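Local coordinates for lumazine protein (Photobacterium kishitanii, PDB 3A35), which acts as an antenna protein that shifts the bioluminescence of bacterial luciferase to shorter wavelength, and here carries riboflavin in place of its lumazine chromophore, at residues A[27-30]-A[31-34]; A[52-56]-A[57-61]. All coordinates share one frame; numbering follows the deposited sequence. Where two conformers were deposited one is given.

Interaction 1. Residues A[27-30]-A[31-34]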
ATOM      1  N   THR A  27      14.643  -1.309   4.530  1.00 11.00           N
ATOM      2  CA  THR A  27      15.603  -1.885   3.570  1.00 12.52           C
ATOM      3  C   THR A  27      14.978  -2.048   2.231  1.00 12.08           C
ATOM      4  O   THR A  27      13.891  -2.676   2.045  1.00 13.43           O
ATOM      5  CB  THR A  27      15.992  -3.289   4.079  1.00 12.50           C
ATOM      6  OG1 THR A  27      16.589  -3.152   5.373  1.00 15.34           O
ATOM      7  CG2 THR A  27      16.989  -3.955   3.128  1.00 14.74           C
ATOM      8  N   PHE A  28      15.641  -1.472   1.220  1.00 12.01           N
ATOM      9  CA  PHE A  28      15.141  -1.494  -0.132  1.00 12.30           C
ATOM     10  C   PHE A  28      15.913  -2.466  -0.993  1.00 13.26           C
ATOM     11  O   PHE A  28      17.093  -2.568  -0.802  1.00 16.45           O
ATOM     12  CB  PHE A  28      15.268  -0.121  -0.844  1.00 11.94           C
ATOM     13  CG  PHE A  28      14.128   0.857  -0.626  1.00 11.21           C
ATOM     14  CD1 PHE A  28      13.362   0.869   0.543  1.00 11.70           C
ATOM     15  CD2 PHE A  28      13.831   1.772  -1.626  1.00 12.22           C
ATOM     16  CE1 PHE A  28      12.290   1.764   0.659  1.00 11.37           C
ATOM     17  CE2 PHE A  28      12.791   2.739  -1.475  1.00 11.02           C
ATOM     18  CZ  PHE A  28      12.074   2.741  -0.370  1.00  9.46           C
ATOM     19  N   PRO A  29      15.219  -3.080  -1.941  1.00 13.88           N
ATOM     20  CA  PRO A  29      15.970  -3.892  -2.928  1.00 13.77           C
ATOM     21  C   PRO A  29      16.816  -2.988  -3.789  1.00 16.29           C
ATOM     22  O   PRO A  29      16.476  -1.807  -4.027  1.00 15.54           O
ATOM     23  CB  PRO A  29      14.844  -4.618  -3.719  1.00 16.47           C
ATOM     24  CG  PRO A  29      13.597  -3.940  -3.442  1.00 18.67           C
ATOM     25  CD  PRO A  29      13.750  -3.050  -2.180  1.00 14.93           C
ATOM     26  N   LYS A  30      17.887  -3.551  -4.359  1.00 18.05           N
ATOM     27  CA  LYS A  30      18.855  -2.693  -5.009  1.00 20.31           C
ATOM     28  C   LYS A  30      18.313  -1.900  -6.192  1.00 17.51           C
ATOM     29  O   LYS A  30      18.665  -0.702  -6.286  1.00 18.31           O
ATOM     30  CB  LYS A  30      20.111  -3.500  -5.516  1.00 21.80           C
ATOM     31  CG  LYS A  30      21.296  -2.448  -5.873  1.00 30.66           C
ATOM     32  CD  LYS A  30      22.014  -1.928  -4.612  1.00 37.75           C
ATOM     33  CE  LYS A  30      23.202  -0.947  -4.900  1.00 34.89           C
ATOM     34  NZ  LYS A  30      23.698  -0.319  -3.617  1.00 37.36           N
ATOM     35  N   ASP A  31      17.444  -2.474  -7.017  1.00 17.32           N
ATOM     36  CA  ASP A  31      16.897  -1.724  -8.170  1.00 19.40           C
ATOM     37  C   ASP A  31      16.074  -0.535  -7.775  1.00 20.19           C
ATOM     38  O   ASP A  31      16.083   0.514  -8.370  1.00 22.31           O
ATOM     39  CB  ASP A  31      16.141  -2.661  -9.165  1.00 21.19           C
ATOM     40  CG  ASP A  31      14.795  -3.283  -8.609  1.00 33.07           C
ATOM     41  OD1 ASP A  31      14.650  -3.597  -7.335  1.00 35.35           O
ATOM     42  OD2 ASP A  31      13.873  -3.522  -9.485  1.00 40.95           O
ATOM     43  N   ILE A  32      15.298  -0.666  -6.722  1.00 16.03           N
ATOM     44  CA  ILE A  32      14.528   0.486  -6.299  1.00 15.28           C
ATOM     45  C   ILE A  32      15.439   1.408  -5.540  1.00 13.87           C
ATOM     46  O   ILE A  32      15.291   2.615  -5.670  1.00 14.31           O
ATOM     47  CB  ILE A  32      13.325   0.045  -5.376  1.00 15.42           C
ATOM     48  CG1 ILE A  32      12.496  -0.998  -6.205  1.00 18.46           C
ATOM     49  CG2 ILE A  32      12.415   1.284  -5.019  1.00 14.87           C
ATOM     50  CD1 ILE A  32      11.299  -1.602  -5.510  1.00 20.94           C
ATOM     51  N   LEU A  33      16.283   0.916  -4.646  1.00 14.32           N
ATOM     52  CA  LEU A  33      17.194   1.787  -3.864  1.00 14.49           C
ATOM     53  C   LEU A  33      17.941   2.801  -4.777  1.00 14.60           C
ATOM     54  O   LEU A  33      18.078   3.967  -4.434  1.00 16.19           O
ATOM     55  CB  LEU A  33      18.241   0.871  -3.181  1.00 14.49           C
ATOM     56  CG  LEU A  33      19.292   1.648  -2.476  1.00 14.31           C
ATOM     57  CD1 LEU A  33      18.687   2.368  -1.262  1.00 15.35           C
ATOM     58  CD2 LEU A  33      20.464   0.725  -1.987  1.00 15.03           C
ATOM     59  N   GLU A  34      18.516   2.336  -5.846  0.50 14.31           N
ATOM     60  CA  GLU A  34      19.344   3.271  -6.649  0.50 12.96           C
ATOM     61  C   GLU A  34      18.442   4.254  -7.469  0.50 12.83           C
ATOM     62  O   GLU A  34      18.986   5.328  -7.892  0.50 12.01           O
ATOM     63  CB  GLU A  34      20.301   2.455  -7.541  0.50 12.91           C
ATOM     64  CG  GLU A  34      21.154   1.467  -6.749  0.50 16.61           C
ATOM     65  CD  GLU A  34      22.468   2.077  -6.439  0.50 20.69           C
ATOM     66  OE1 GLU A  34      22.767   2.275  -5.254  0.50 22.72           O
ATOM     67  OE2 GLU A  34      23.230   2.222  -7.420  0.50 16.11           O
TER
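Phe-28, Pro-29 and Lys-30 meet Ile-32, Leu-33 and Glu-34 across the first turn of the short helix 30-34, with Pro-29 as its N-cap residue, where the chain leaves strand 22-27 of the N-terminal six-stranded antiparallel barrel. Backbone bonds set the turn. The N-H of Leu-33 reaches Pro-29 O at 2.8 Å and 172°, and Glu-34 N follows on Lys-30 O at 3.1 Å. Apolar contacts hold the inner side. Ile-32 CG2 lies 3.7 Å from Phe-28 CD2, the two side chains crossing at about a right angle, while Phe-28 CB meets Leu-33 CB at 3.9 Å. The other branch of Ile-32, extended through CG1 (chi2 178°), brings CD1 within 3.9 Å of Pro-29 CG. Val-59, Phe-61 and Leu-83 add to the packing around Phe-28, so the helix turn is seated on barrel strands 58-63 and 80-84. The charged contact lies on the exposed side: Lys-30 bends at chi2 (78°), its chain passes Leu-33 CD2, and, in the Glu-34 conformer given, NZ forms a salt bridge with Glu-34 OE1 at 3.2 Å, weak as a hydrogen bond.

Interaction 2. Residues A[52-56]-A[57-61]; sequences VRISG and DVVYF
Asp-57 follows Gly-56 at the tip of a beta hairpin, joining strands 47-55 and 58-63 of the N-terminal antiparallel barrel through a type II' turn from Ser-55 to Val-58. Gly-56 has the positive phi expected at the first corner of such a turn, and Asp-57 fills the second. Val-58 closes the turn with two backbone bonds to Ser-55: its N sits 2.9 Å from Ser-55 O, and Ser-55 N lies 2.8 Å from Val-58 O. Val-59 forms a non-hydrogen-bonded pair with Ile-54, their side chains running alongside each other, with CG2 of Val-59 4.2 Å from CG1 of Ile-54. Tyr-60 binds the partner strand twice, through its N to Arg-53 O and through its O, which accepts Val-52 N at 2.7 Å and 177°. On the other face, Arg-53, extended from CG to NE, stretches beside Tyr-60 and lays its guanidinium flat on the ring, planes 14° apart, with NH1 3.4 Å from Tyr-60 CZ. Lys-14 NZ hydrogen-bonds Tyr-60 OH. CB of Phe-61 points away from segment 52-56, and the ring packs on Leu-49 and Val-51; on the facing strand, Val-52 CG2 comes to 4.5 Å from Phe-61 CA.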
ATOM      1  N   VAL A  52      13.624  10.895   3.685  1.00 12.54           N
ATOM      2  CA  VAL A  52      14.337  11.866   4.538  1.00 13.67           C
ATOM      3  C   VAL A  52      15.841  11.547   4.529  1.00 14.87           C
ATOM      4  O   VAL A  52      16.602  12.494   4.734  1.00 15.83           O
ATOM      5  CB  VAL A  52      13.799  11.678   5.975  1.00 17.91           C
ATOM      6  CG1 VAL A  52      14.859  12.099   7.044  1.00 23.74           C
ATOM      7  CG2 VAL A  52      12.404  12.323   6.070  1.00 21.58           C
ATOM      8  N   ARG A  53      16.280  10.306   4.364  1.00 12.96           N
ATOM      9  CA  ARG A  53      17.714   9.998   4.542  1.00 13.56           C
ATOM     10  C   ARG A  53      17.888   8.657   3.851  1.00 13.66           C
ATOM     11  O   ARG A  53      16.936   7.833   3.880  1.00 12.92           O
ATOM     12  CB  ARG A  53      18.109   9.954   5.999  1.00 16.62           C
ATOM     13  CG  ARG A  53      19.383   9.277   6.310  1.00 20.73           C
ATOM     14  CD  ARG A  53      19.506   9.123   7.743  1.00 24.70           C
ATOM     15  NE  ARG A  53      20.737   8.419   7.932  1.00 30.39           N
ATOM     16  CZ  ARG A  53      20.974   7.523   8.877  1.00 28.76           C
ATOM     17  NH1 ARG A  53      20.051   7.194   9.793  1.00 28.24           N
ATOM     18  NH2 ARG A  53      22.239   7.048   8.918  1.00 28.06           N
ATOM     19  N   ILE A  54      19.018   8.363   3.298  1.00 12.70           N
ATOM     20  CA  ILE A  54      19.404   7.025   2.842  1.00 14.08           C
ATOM     21  C   ILE A  54      20.760   6.646   3.380  1.00 15.81           C
ATOM     22  O   ILE A  54      21.729   7.440   3.283  1.00 15.91           O
ATOM     23  CB  ILE A  54      19.382   6.949   1.393  1.00 13.15           C
ATOM     24  CG1 ILE A  54      18.011   7.289   0.819  1.00 15.29           C
ATOM     25  CG2 ILE A  54      19.851   5.555   1.004  1.00 18.98           C
ATOM     26  CD1 ILE A  54      18.071   7.408  -0.758  1.00 15.66           C
ATOM     27  N   SER A  55      20.802   5.475   3.985  1.00 15.51           N
ATOM     28  CA  SER A  55      22.128   5.050   4.517  1.00 16.43           C
ATOM     29  C   SER A  55      22.271   3.596   4.019  1.00 17.05           C
ATOM     30  O   SER A  55      21.506   2.705   4.516  1.00 16.48           O
ATOM     31  CB  SER A  55      22.068   5.170   5.990  1.00 16.86           C
ATOM     32  OG  SER A  55      23.322   4.670   6.558  1.00 27.43           O
ATOM     33  N   GLY A  56      23.222   3.372   3.083  1.00 16.88           N
ATOM     34  CA  GLY A  56      23.347   2.037   2.575  1.00 17.10           C
ATOM     35  C   GLY A  56      22.057   1.651   1.875  1.00 16.67           C
ATOM     36  O   GLY A  56      21.672   2.425   1.030  1.00 18.28           O
ATOM     37  N   ASP A  57      21.460   0.523   2.246  1.00 16.59           N
ATOM     38  CA  ASP A  57      20.227   0.116   1.560  1.00 14.56           C
ATOM     39  C   ASP A  57      18.989   0.471   2.430  1.00 14.53           C
ATOM     40  O   ASP A  57      17.923  -0.027   2.155  1.00 14.26           O
ATOM     41  CB  ASP A  57      20.231  -1.371   1.227  1.00 16.99           C
ATOM     42  CG  ASP A  57      20.405  -2.266   2.407  1.00 18.38           C
ATOM     43  OD1 ASP A  57      20.551  -1.810   3.513  1.00 20.38           O
ATOM     44  OD2 ASP A  57      20.431  -3.518   2.092  1.00 23.75           O
ATOM     45  N   VAL A  58      19.160   1.310   3.480  1.00 13.55           N
ATOM     46  CA  VAL A  58      18.052   1.676   4.370  1.00 14.18           C
ATOM     47  C   VAL A  58      17.580   3.088   3.969  1.00 14.79           C
ATOM     48  O   VAL A  58      18.352   4.067   4.016  1.00 14.13           O
ATOM     49  CB  VAL A  58      18.429   1.625   5.818  1.00 15.54           C
ATOM     50  CG1 VAL A  58      17.232   1.916   6.736  1.00 14.76           C
ATOM     51  CG2 VAL A  58      19.038   0.222   6.172  1.00 16.60           C
ATOM     52  N   VAL A  59      16.280   3.148   3.627  1.00 11.70           N
ATOM     53  CA  VAL A  59      15.674   4.395   3.233  1.00 11.53           C
ATOM     54  C   VAL A  59      14.713   4.792   4.294  1.00 10.66           C
ATOM     55  O   VAL A  59      13.884   4.010   4.766  1.00 12.02           O
ATOM     56  CB  VAL A  59      14.920   4.129   1.898  1.00 10.24           C
ATOM     57  CG1 VAL A  59      14.252   5.430   1.425  1.00 13.57           C
ATOM     58  CG2 VAL A  59      15.896   3.674   0.777  1.00 13.54           C
ATOM     59  N   TYR A  60      14.829   6.034   4.763  1.00 10.55           N
ATOM     60  CA  TYR A  60      14.070   6.521   5.878  1.00 10.20           C
ATOM     61  C   TYR A  60      12.936   7.512   5.503  1.00 10.17           C
ATOM     62  O   TYR A  60      13.098   8.368   4.600  1.00 12.29           O
ATOM     63  CB  TYR A  60      15.013   7.288   6.846  1.00 11.64           C
ATOM     64  CG  TYR A  60      16.029   6.351   7.562  1.00 13.44           C
ATOM     65  CD1 TYR A  60      15.733   5.872   8.842  1.00 13.46           C
ATOM     66  CD2 TYR A  60      17.251   6.020   6.973  1.00 14.03           C
ATOM     67  CE1 TYR A  60      16.672   5.017   9.529  1.00 15.46           C
ATOM     68  CE2 TYR A  60      18.186   5.209   7.686  1.00 16.58           C
ATOM     69  CZ  TYR A  60      17.811   4.818   8.887  1.00 16.19           C
ATOM     70  OH  TYR A  60      18.681   3.933   9.617  1.00 21.91           O
ATOM     71  N   PHE A  61      11.829   7.352   6.224  1.00 11.70           N
ATOM     72  CA  PHE A  61      10.655   8.206   6.032  1.00  9.62           C
ATOM     73  C   PHE A  61      10.157   8.630   7.358  1.00 11.81           C
ATOM     74  O   PHE A  61      10.110   7.850   8.312  1.00 12.00           O
ATOM     75  CB  PHE A  61       9.482   7.393   5.323  1.00 10.20           C
ATOM     76  CG  PHE A  61       9.846   6.835   3.978  1.00 10.23           C
ATOM     77  CD1 PHE A  61       9.617   7.621   2.822  1.00 11.82           C
ATOM     78  CD2 PHE A  61      10.417   5.595   3.868  1.00 10.42           C
ATOM     79  CE1 PHE A  61       9.953   7.153   1.583  1.00 11.56           C
ATOM     80  CE2 PHE A  61      10.771   5.096   2.539  1.00 11.11           C
ATOM     81  CZ  PHE A  61      10.521   5.871   1.448  1.00 11.71           C
TER

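Overall arrangement
Interactions 1 and 2 lie on the same barrel and touch directly, about 10 Å apart, centre to centre. Phe-28 N probably hydrogen-bonds Asp-57 O at 2.9 Å, while Leu-33 CD2 packs 3.6 Å from Asp-57 CA, bringing the helix turn against the hairpin tip. Their buried parts merge where Phe-28 CG meets Val-59 CG2 at 3.6 Å; both also have charged groups at the exposed surface. The chemistry follows the fold: 27-34 relies on helical i-to-i+4 bonds and a salt bridge, 52-61 on cross-strand bonds and a guanidinium-ring stack. The side chain of Phe-61 lies about 6 Å from the bound riboflavin, whereas that of Phe-28 is about 12 Å from it.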